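Local coordinates for putative low molecular weight protein-tyrosine-phosphatase slr0328 (Synechocystis sp., PDB 5O7B) that probably hydrolyses phosphotyrosine in proteins to tyrosine and inorganic phosphate, at residues Leu16-Leu21 with Asn32-Gln37; Met67-Lys72 with Gly141-Phe146. All coordinates share one frame; numbering follows the deposited sequence.

Contact 1: Leu16-Leu21 with Asn32-Gln37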
ATOM      1  N   LEU A  16      -3.919 -11.713  -2.932  1.00 33.78           N
ATOM      2  CA  LEU A  16      -3.752 -10.718  -1.880  1.00 34.24           C
ATOM      3  C   LEU A  16      -4.158  -9.340  -2.393  1.00 29.25           C
ATOM      4  O   LEU A  16      -3.758  -8.938  -3.490  1.00 26.63           O
ATOM      5  CB  LEU A  16      -2.303 -10.691  -1.383  1.00 31.25           C
ATOM      6  CG  LEU A  16      -1.537 -12.018  -1.269  1.00 29.90           C
ATOM      7  CD1 LEU A  16      -0.098 -11.751  -0.889  1.00 26.21           C
ATOM      8  CD2 LEU A  16      -2.178 -12.968  -0.263  1.00 26.59           C
ATOM      9  N   LEU A  17      -4.938  -8.611  -1.597  1.00 30.32           N
ATOM     10  CA  LEU A  17      -5.447  -7.299  -1.987  1.00 24.17           C
ATOM     11  C   LEU A  17      -5.046  -6.285  -0.931  1.00 27.27           C
ATOM     12  O   LEU A  17      -5.388  -6.448   0.246  1.00 26.10           O
ATOM     13  CB  LEU A  17      -6.968  -7.323  -2.159  1.00 27.07           C
ATOM     14  CG  LEU A  17      -7.664  -6.046  -2.654  1.00 27.92           C
ATOM     15  CD1 LEU A  17      -7.498  -5.888  -4.146  1.00 27.71           C
ATOM     16  CD2 LEU A  17      -9.140  -6.080  -2.295  1.00 28.56           C
ATOM     17  N   PHE A  18      -4.329  -5.245  -1.349  1.00 24.17           N
ATOM     18  CA  PHE A  18      -3.908  -4.174  -0.454  1.00 23.18           C
ATOM     19  C   PHE A  18      -4.791  -2.953  -0.679  1.00 25.22           C
ATOM     20  O   PHE A  18      -5.037  -2.572  -1.826  1.00 23.66           O
ATOM     21  CB  PHE A  18      -2.434  -3.841  -0.677  1.00 26.00           C
ATOM     22  CG  PHE A  18      -1.514  -5.026  -0.494  1.00 25.50           C
ATOM     23  CD1 PHE A  18      -1.045  -5.369   0.767  1.00 22.24           C
ATOM     24  CD2 PHE A  18      -1.131  -5.798  -1.577  1.00 22.33           C
ATOM     25  CE1 PHE A  18      -0.208  -6.456   0.939  1.00 23.00           C
ATOM     26  CE2 PHE A  18      -0.286  -6.892  -1.409  1.00 23.46           C
ATOM     27  CZ  PHE A  18       0.175  -7.215  -0.154  1.00 24.90           C
ATOM     28  N   VAL A  19      -5.283  -2.350   0.410  1.00 24.74           N
ATOM     29  CA  VAL A  19      -6.309  -1.312   0.315  1.00 24.53           C
ATOM     30  C   VAL A  19      -5.877  -0.068   1.077  1.00 26.08           C
ATOM     31  O   VAL A  19      -5.489  -0.155   2.251  1.00 24.65           O
ATOM     32  CB  VAL A  19      -7.677  -1.800   0.835  1.00 26.07           C
ATOM     33  CG1 VAL A  19      -8.726  -0.702   0.690  1.00 25.69           C
ATOM     34  CG2 VAL A  19      -8.117  -3.042   0.095  1.00 22.77           C
ATOM     35  N   CYS A  20      -5.960   1.082   0.416  1.00 27.30           N
ATOM     36  CA  CYS A  20      -5.850   2.385   1.067  1.00 29.50           C
ATOM     37  C   CYS A  20      -7.100   3.186   0.700  1.00 28.77           C
ATOM     38  O   CYS A  20      -8.132   2.636   0.298  1.00 28.33           O
ATOM     39  CB  CYS A  20      -4.539   3.082   0.687  1.00 24.43           C
ATOM     40  SG  CYS A  20      -4.385   3.535  -1.051  1.00 26.14           S
ATOM     41  N   LEU A  21      -7.029   4.510   0.848  1.00 25.94           N
ATOM     42  CA  LEU A  21      -8.206   5.353   0.629  1.00 25.80           C
ATOM     43  C   LEU A  21      -8.458   5.593  -0.857  1.00 27.13           C
ATOM     44  O   LEU A  21      -9.474   5.149  -1.403  1.00 29.64           O
ATOM     45  CB  LEU A  21      -8.055   6.691   1.369  1.00 25.97           C
ATOM     46  CG  LEU A  21      -9.173   7.728   1.170  1.00 29.00           C
ATOM     47  CD1 LEU A  21     -10.528   7.171   1.584  1.00 28.20           C
ATOM     48  CD2 LEU A  21      -8.892   9.022   1.915  1.00 27.87           C
ATOM     49  N   ASN A  32       3.378  -3.290  -5.247  1.00 28.49           N
ATOM     50  CA  ASN A  32       4.623  -3.550  -5.956  1.00 30.72           C
ATOM     51  C   ASN A  32       5.699  -4.105  -5.031  1.00 31.57           C
ATOM     52  O   ASN A  32       6.494  -4.952  -5.450  1.00 30.75           O
ATOM     53  CB  ASN A  32       5.134  -2.297  -6.652  1.00 31.34           C
ATOM     54  N   ILE A  33       5.753  -3.627  -3.784  1.00 30.45           N
ATOM     55  CA  ILE A  33       6.699  -4.185  -2.821  1.00 28.23           C
ATOM     56  C   ILE A  33       6.431  -5.672  -2.624  1.00 29.52           C
ATOM     57  O   ILE A  33       7.346  -6.499  -2.691  1.00 29.79           O
ATOM     58  CB  ILE A  33       6.637  -3.417  -1.486  1.00 29.45           C
ATOM     59  CG1 ILE A  33       7.085  -1.963  -1.687  1.00 32.34           C
ATOM     60  CG2 ILE A  33       7.477  -4.124  -0.433  1.00 30.17           C
ATOM     61  N   MET A  34       5.163  -6.033  -2.401  1.00 32.03           N
ATOM     62  CA  MET A  34       4.815  -7.438  -2.207  1.00 31.43           C
ATOM     63  C   MET A  34       5.121  -8.261  -3.448  1.00 31.94           C
ATOM     64  O   MET A  34       5.617  -9.388  -3.344  1.00 31.52           O
ATOM     65  CB  MET A  34       3.343  -7.575  -1.842  1.00 28.19           C
ATOM     66  CG  MET A  34       3.001  -8.914  -1.204  1.00 28.10           C
ATOM     67  SD  MET A  34       3.812  -9.138   0.381  1.00 30.95           S
ATOM     68  CE  MET A  34       3.835 -10.929   0.476  1.00 35.63           C
ATOM     69  N   ASN A  35       4.814  -7.718  -4.629  1.00 35.25           N
ATOM     70  CA  ASN A  35       5.136  -8.397  -5.878  1.00 32.35           C
ATOM     71  C   ASN A  35       6.617  -8.733  -5.942  1.00 31.73           C
ATOM     72  O   ASN A  35       6.998  -9.830  -6.363  1.00 32.56           O
ATOM     73  CB  ASN A  35       4.726  -7.518  -7.067  1.00 35.00           C
ATOM     74  CG  ASN A  35       3.313  -7.788  -7.533  1.00 42.01           C
ATOM     75  OD1 ASN A  35       2.625  -8.639  -6.976  1.00 60.25           O
ATOM     76  ND2 ASN A  35       2.870  -7.069  -8.558  1.00 46.52           N
ATOM     77  N   ALA A  36       7.466  -7.798  -5.507  1.00 34.04           N
ATOM     78  CA  ALA A  36       8.911  -8.004  -5.542  1.00 35.99           C
ATOM     79  C   ALA A  36       9.364  -8.994  -4.475  1.00 32.31           C
ATOM     80  O   ALA A  36      10.249  -9.822  -4.721  1.00 30.85           O
ATOM     81  CB  ALA A  36       9.632  -6.669  -5.362  1.00 35.78           C
ATOM     82  N   GLN A  37       8.793  -8.908  -3.275  1.00 33.38           N
ATOM     83  CA  GLN A  37       9.182  -9.840  -2.225  1.00 37.62           C
ATOM     84  C   GLN A  37       8.776 -11.268  -2.591  1.00 34.67           C
ATOM     85  O   GLN A  37       9.540 -12.209  -2.363  1.00 35.36           O
ATOM     86  CB  GLN A  37       8.563  -9.408  -0.888  1.00 35.96           C
ATOM     87  CG  GLN A  37       8.155 -10.546   0.053  1.00 34.37           C
TER
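Phe18, on the strand, points the far end of its ring at Met34, on the helix, and meets the root of the methionine chain there. Phe18 CZ lies 3.5 Å from Met34 CG, and the neighbouring Phe18 CE2 is 3.7 Å from Met34 CB. CG comes in at the ring edge, near its plane, and the two side chains cross at about a right angle. Met34 CG is anti to its backbone N (chi1 -162°), and a bend at chi2 (65°) then turns the sulfur along the ring end, with Met34 SD 4.1 Å from Phe18 CZ. SD sits 5.4 Å from the centroid of the Phe18 ring and 72° off its normal, an oblique Met-aromatic contact. Both residues are buried, which suits a flat, rigid ring and a flexible, polarisable thioether that can follow its outline.

Towards Leu16 the fit is looser. Leu16 CD1 approaches Met34 CG at 4.2 Å, and this leucine, partly exposed, marks the solvent side of the contact. No hydrogen bond links the segments. A serine in place of Phe18 would probably open a gap in the buried layer and leave the Met34 chain without the ring that limits its turning.

Phe18 also reaches Ala30, one turn earlier on helix 26-37, while Leu17 packs against Phe93 and Arg83. Strand 17-20 has neighbours along both edges: Phe18 bonds through its backbone to Asp50 and Ala52 of the parallel strand 50-53, and Leu17 and Val19 bond to Leu97. The contact thus joins strand and helix of the beta-loop-alpha unit whose connection carries the CX5R phosphate-binding loop of this family.

Contact 2: Met67-Lys72 with Gly141-Phe146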
ATOM      1  N   MET A  67       5.080   9.131  -5.686  1.00 31.43           N
ATOM      2  CA  MET A  67       5.304   7.780  -5.180  1.00 37.33           C
ATOM      3  C   MET A  67       5.966   6.898  -6.231  1.00 36.82           C
ATOM      4  O   MET A  67       6.774   6.029  -5.893  1.00 36.56           O
ATOM      5  CB  MET A  67       3.988   7.164  -4.706  1.00 31.84           C
ATOM      6  CG  MET A  67       4.111   5.724  -4.204  1.00 34.56           C
ATOM      7  SD  MET A  67       5.252   5.487  -2.811  1.00 33.00           S
ATOM      8  CE  MET A  67       4.163   5.842  -1.441  1.00 31.93           C
ATOM      9  N   THR A  68       5.637   7.097  -7.511  1.00 35.07           N
ATOM     10  CA  THR A  68       6.350   6.366  -8.556  1.00 37.42           C
ATOM     11  C   THR A  68       7.816   6.773  -8.592  1.00 36.05           C
ATOM     12  O   THR A  68       8.697   5.923  -8.762  1.00 39.08           O
ATOM     13  CB  THR A  68       5.700   6.584  -9.925  1.00 41.34           C
ATOM     14  OG1 THR A  68       5.840   7.957 -10.312  1.00 56.01           O
ATOM     15  CG2 THR A  68       4.227   6.201  -9.909  1.00 37.67           C
ATOM     16  N   GLU A  69       8.097   8.063  -8.406  1.00 40.58           N
ATOM     17  CA  GLU A  69       9.468   8.566  -8.323  1.00 41.32           C
ATOM     18  C   GLU A  69      10.146   8.021  -7.072  1.00 44.22           C
ATOM     19  O   GLU A  69       9.781   8.404  -5.957  1.00 45.57           O
ATOM     20  CB  GLU A  69       9.469  10.095  -8.301  1.00 37.50           C
ATOM     21  CG  GLU A  69      10.872  10.723  -8.263  1.00 35.41           C
ATOM     22  CD  GLU A  69      10.868  12.187  -7.866  1.00 47.86           C
ATOM     23  OE1 GLU A  69      11.930  12.713  -7.448  1.00 56.31           O
ATOM     24  OE2 GLU A  69       9.797  12.821  -7.967  1.00 64.47           O
ATOM     25  N   SER A  70      11.132   7.136  -7.253  1.00 36.82           N
ATOM     26  CA  SER A  70      12.033   6.728  -6.167  1.00 71.24           C
ATOM     27  C   SER A  70      12.971   5.611  -6.625  1.00 62.55           C
ATOM     28  O   SER A  70      12.960   5.218  -7.795  1.00 52.45           O
ATOM     29  CB  SER A  70      11.267   6.285  -4.900  1.00 47.53           C
ATOM     30  OG  SER A  70      10.883   4.932  -4.936  1.00 45.70           O
ATOM     31  N   LEU A  71      13.800   5.096  -5.717  1.00 72.16           N
ATOM     32  CA  LEU A  71      14.652   3.975  -6.092  1.00 63.86           C
ATOM     33  C   LEU A  71      13.846   2.670  -6.118  1.00 80.05           C
ATOM     34  O   LEU A  71      13.854   1.967  -7.136  1.00 88.53           O
ATOM     35  CB  LEU A  71      15.883   3.922  -5.176  1.00 48.42           C
ATOM     36  CG  LEU A  71      17.208   3.319  -5.636  1.00 77.61           C
ATOM     37  CD1 LEU A  71      18.282   3.650  -4.610  1.00 81.20           C
ATOM     38  CD2 LEU A  71      17.109   1.813  -5.839  1.00 78.72           C
ATOM     39  N   LYS A  72      13.160   2.298  -5.030  1.00 68.93           N
ATOM     40  CA  LYS A  72      13.484   2.647  -3.659  1.00 52.41           C
ATOM     41  C   LYS A  72      14.234   1.420  -3.170  1.00 70.69           C
ATOM     42  O   LYS A  72      14.139   0.356  -3.791  1.00 55.54           O
ATOM     43  CB  LYS A  72      12.259   2.940  -2.803  1.00 49.54           C
ATOM     44  CG  LYS A  72      12.587   3.416  -1.382  1.00 47.90           C
ATOM     45  CD  LYS A  72      13.135   2.278  -0.499  1.00 53.76           C
ATOM     46  CE  LYS A  72      13.355   2.714   0.954  1.00 32.99           C
ATOM     47  NZ  LYS A  72      13.022   1.557   1.842  1.00 44.48           N
ATOM     48  N   GLY A 141       2.060  15.619   1.904  1.00 41.56           N
ATOM     49  CA  GLY A 141       3.355  15.668   2.534  1.00 31.08           C
ATOM     50  C   GLY A 141       4.504  15.780   1.549  1.00 32.36           C
ATOM     51  O   GLY A 141       4.338  15.623   0.338  1.00 35.15           O
ATOM     52  N   GLY A 142       5.687  16.044   2.112  1.00 34.11           N
ATOM     53  CA  GLY A 142       6.923  16.059   1.361  1.00 33.87           C
ATOM     54  C   GLY A 142       7.425  14.664   1.045  1.00 36.33           C
ATOM     55  O   GLY A 142       6.828  13.649   1.405  1.00 33.45           O
ATOM     56  N   GLN A 143       8.572  14.619   0.364  1.00 34.60           N
ATOM     57  CA  GLN A 143       9.061  13.353  -0.173  1.00 37.57           C
ATOM     58  C   GLN A 143       9.475  12.384   0.929  1.00 36.97           C
ATOM     59  O   GLN A 143       9.384  11.165   0.740  1.00 35.11           O
ATOM     60  CB  GLN A 143      10.223  13.607  -1.130  1.00 44.54           C
ATOM     61  CG  GLN A 143      10.169  12.802  -2.412  1.00 49.41           C
ATOM     62  CD  GLN A 143      10.863  13.492  -3.577  1.00 47.90           C
ATOM     63  OE1 GLN A 143      10.364  14.468  -4.132  1.00 50.76           O
ATOM     64  NE2 GLN A 143      12.034  12.987  -3.940  1.00 51.00           N
ATOM     65  N   ALA A 144       9.913  12.896   2.084  1.00 35.58           N
ATOM     66  CA  ALA A 144      10.362  12.013   3.157  1.00 35.14           C
ATOM     67  C   ALA A 144       9.234  11.124   3.668  1.00 35.84           C
ATOM     68  O   ALA A 144       9.476   9.970   4.036  1.00 33.47           O
ATOM     69  CB  ALA A 144      10.964  12.831   4.299  1.00 39.91           C
ATOM     70  N   GLY A 145       7.998  11.633   3.692  1.00 33.39           N
ATOM     71  CA  GLY A 145       6.865  10.786   4.035  1.00 33.88           C
ATOM     72  C   GLY A 145       6.648   9.653   3.048  1.00 31.61           C
ATOM     73  O   GLY A 145       6.114   8.600   3.405  1.00 29.76           O
ATOM     74  N   PHE A 146       7.050   9.848   1.796  1.00 29.60           N
ATOM     75  CA  PHE A 146       6.901   8.778   0.816  1.00 32.18           C
ATOM     76  C   PHE A 146       7.907   7.663   1.063  1.00 31.98           C
ATOM     77  O   PHE A 146       7.578   6.481   0.914  1.00 29.63           O
ATOM     78  CB  PHE A 146       7.037   9.339  -0.596  1.00 29.82           C
ATOM     79  CG  PHE A 146       5.805  10.055  -1.072  1.00 34.08           C
ATOM     80  CD1 PHE A 146       5.568  11.375  -0.712  1.00 30.74           C
ATOM     81  CD2 PHE A 146       4.867   9.400  -1.858  1.00 31.81           C
ATOM     82  CE1 PHE A 146       4.425  12.034  -1.139  1.00 30.37           C
ATOM     83  CE2 PHE A 146       3.723  10.049  -2.283  1.00 28.83           C
ATOM     84  CZ  PHE A 146       3.502  11.368  -1.925  1.00 28.00           C
TER
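Met67 lies along one side of the Phe146 ring and touches it through CB, SD and CE. Its CB packs 3.7 Å from Phe146 CD2 and 3.8 Å from Phe146 CE2. CG stands a little back from the ring, as the link between CB and the sulfur. After a bend at chi2 (59°), Met67 SD stands 4.0 Å from Phe146 CD2, at the ring edge, 5.4 Å from the ring centroid: a Met-aromatic contact. A second bend at chi3 (86°) folds the methyl back, so that Met67 CE again comes 3.7 Å from Phe146 CD2, obliquely, and 4.2 Å from the backbone atom Phe146 O. An unbranched chain that can bend at successive bonds suits a place where it must follow the outline of a ring.

The outer side is polar and slack. Glu69 OE1 and Gln143 NE2 are 3.5 Å apart with carboxylate and amide planes turned 71° from each other, and no hydrogen bond forms. Long, flexible polar chains suit this solvent-facing side, where both residues are exposed. Around the ring, the carbonyl oxygens of Gly141 and Gly142 lie in its plane at the edge, where the ring hydrogens are slightly positive.

Met67 sits near the end of the short helix 65-68, and Phe146 in the first turn of helix 143-156. Val149 and Ile150 extend the methionine's apolar surroundings along that helix, and farther on Lys72 forms salt bridges with Asp151 and Glu154.

Contact 1 closes in sequence before contact 2 opens; their centres are 16 Å apart, and their nearest atoms, about 7 Å apart, do not touch. What relates them is the catalytic site inferred from relatives. Cys20, the probable nucleophile, ends the strand of segment 16-21 without itself meeting segment 32-37, and the side chain of Phe18 lies about 8 Å from that of Arg26. Contact 2 approaches the same arginine from another part of the chain, with the Met67 side chain about 6 Å away, while the Phe146 side chain is about 7 Å from that of Asp137, the probable proton donor. The apolar parts of both contacts thus lie 6 to 8 Å from probable catalytic side chains.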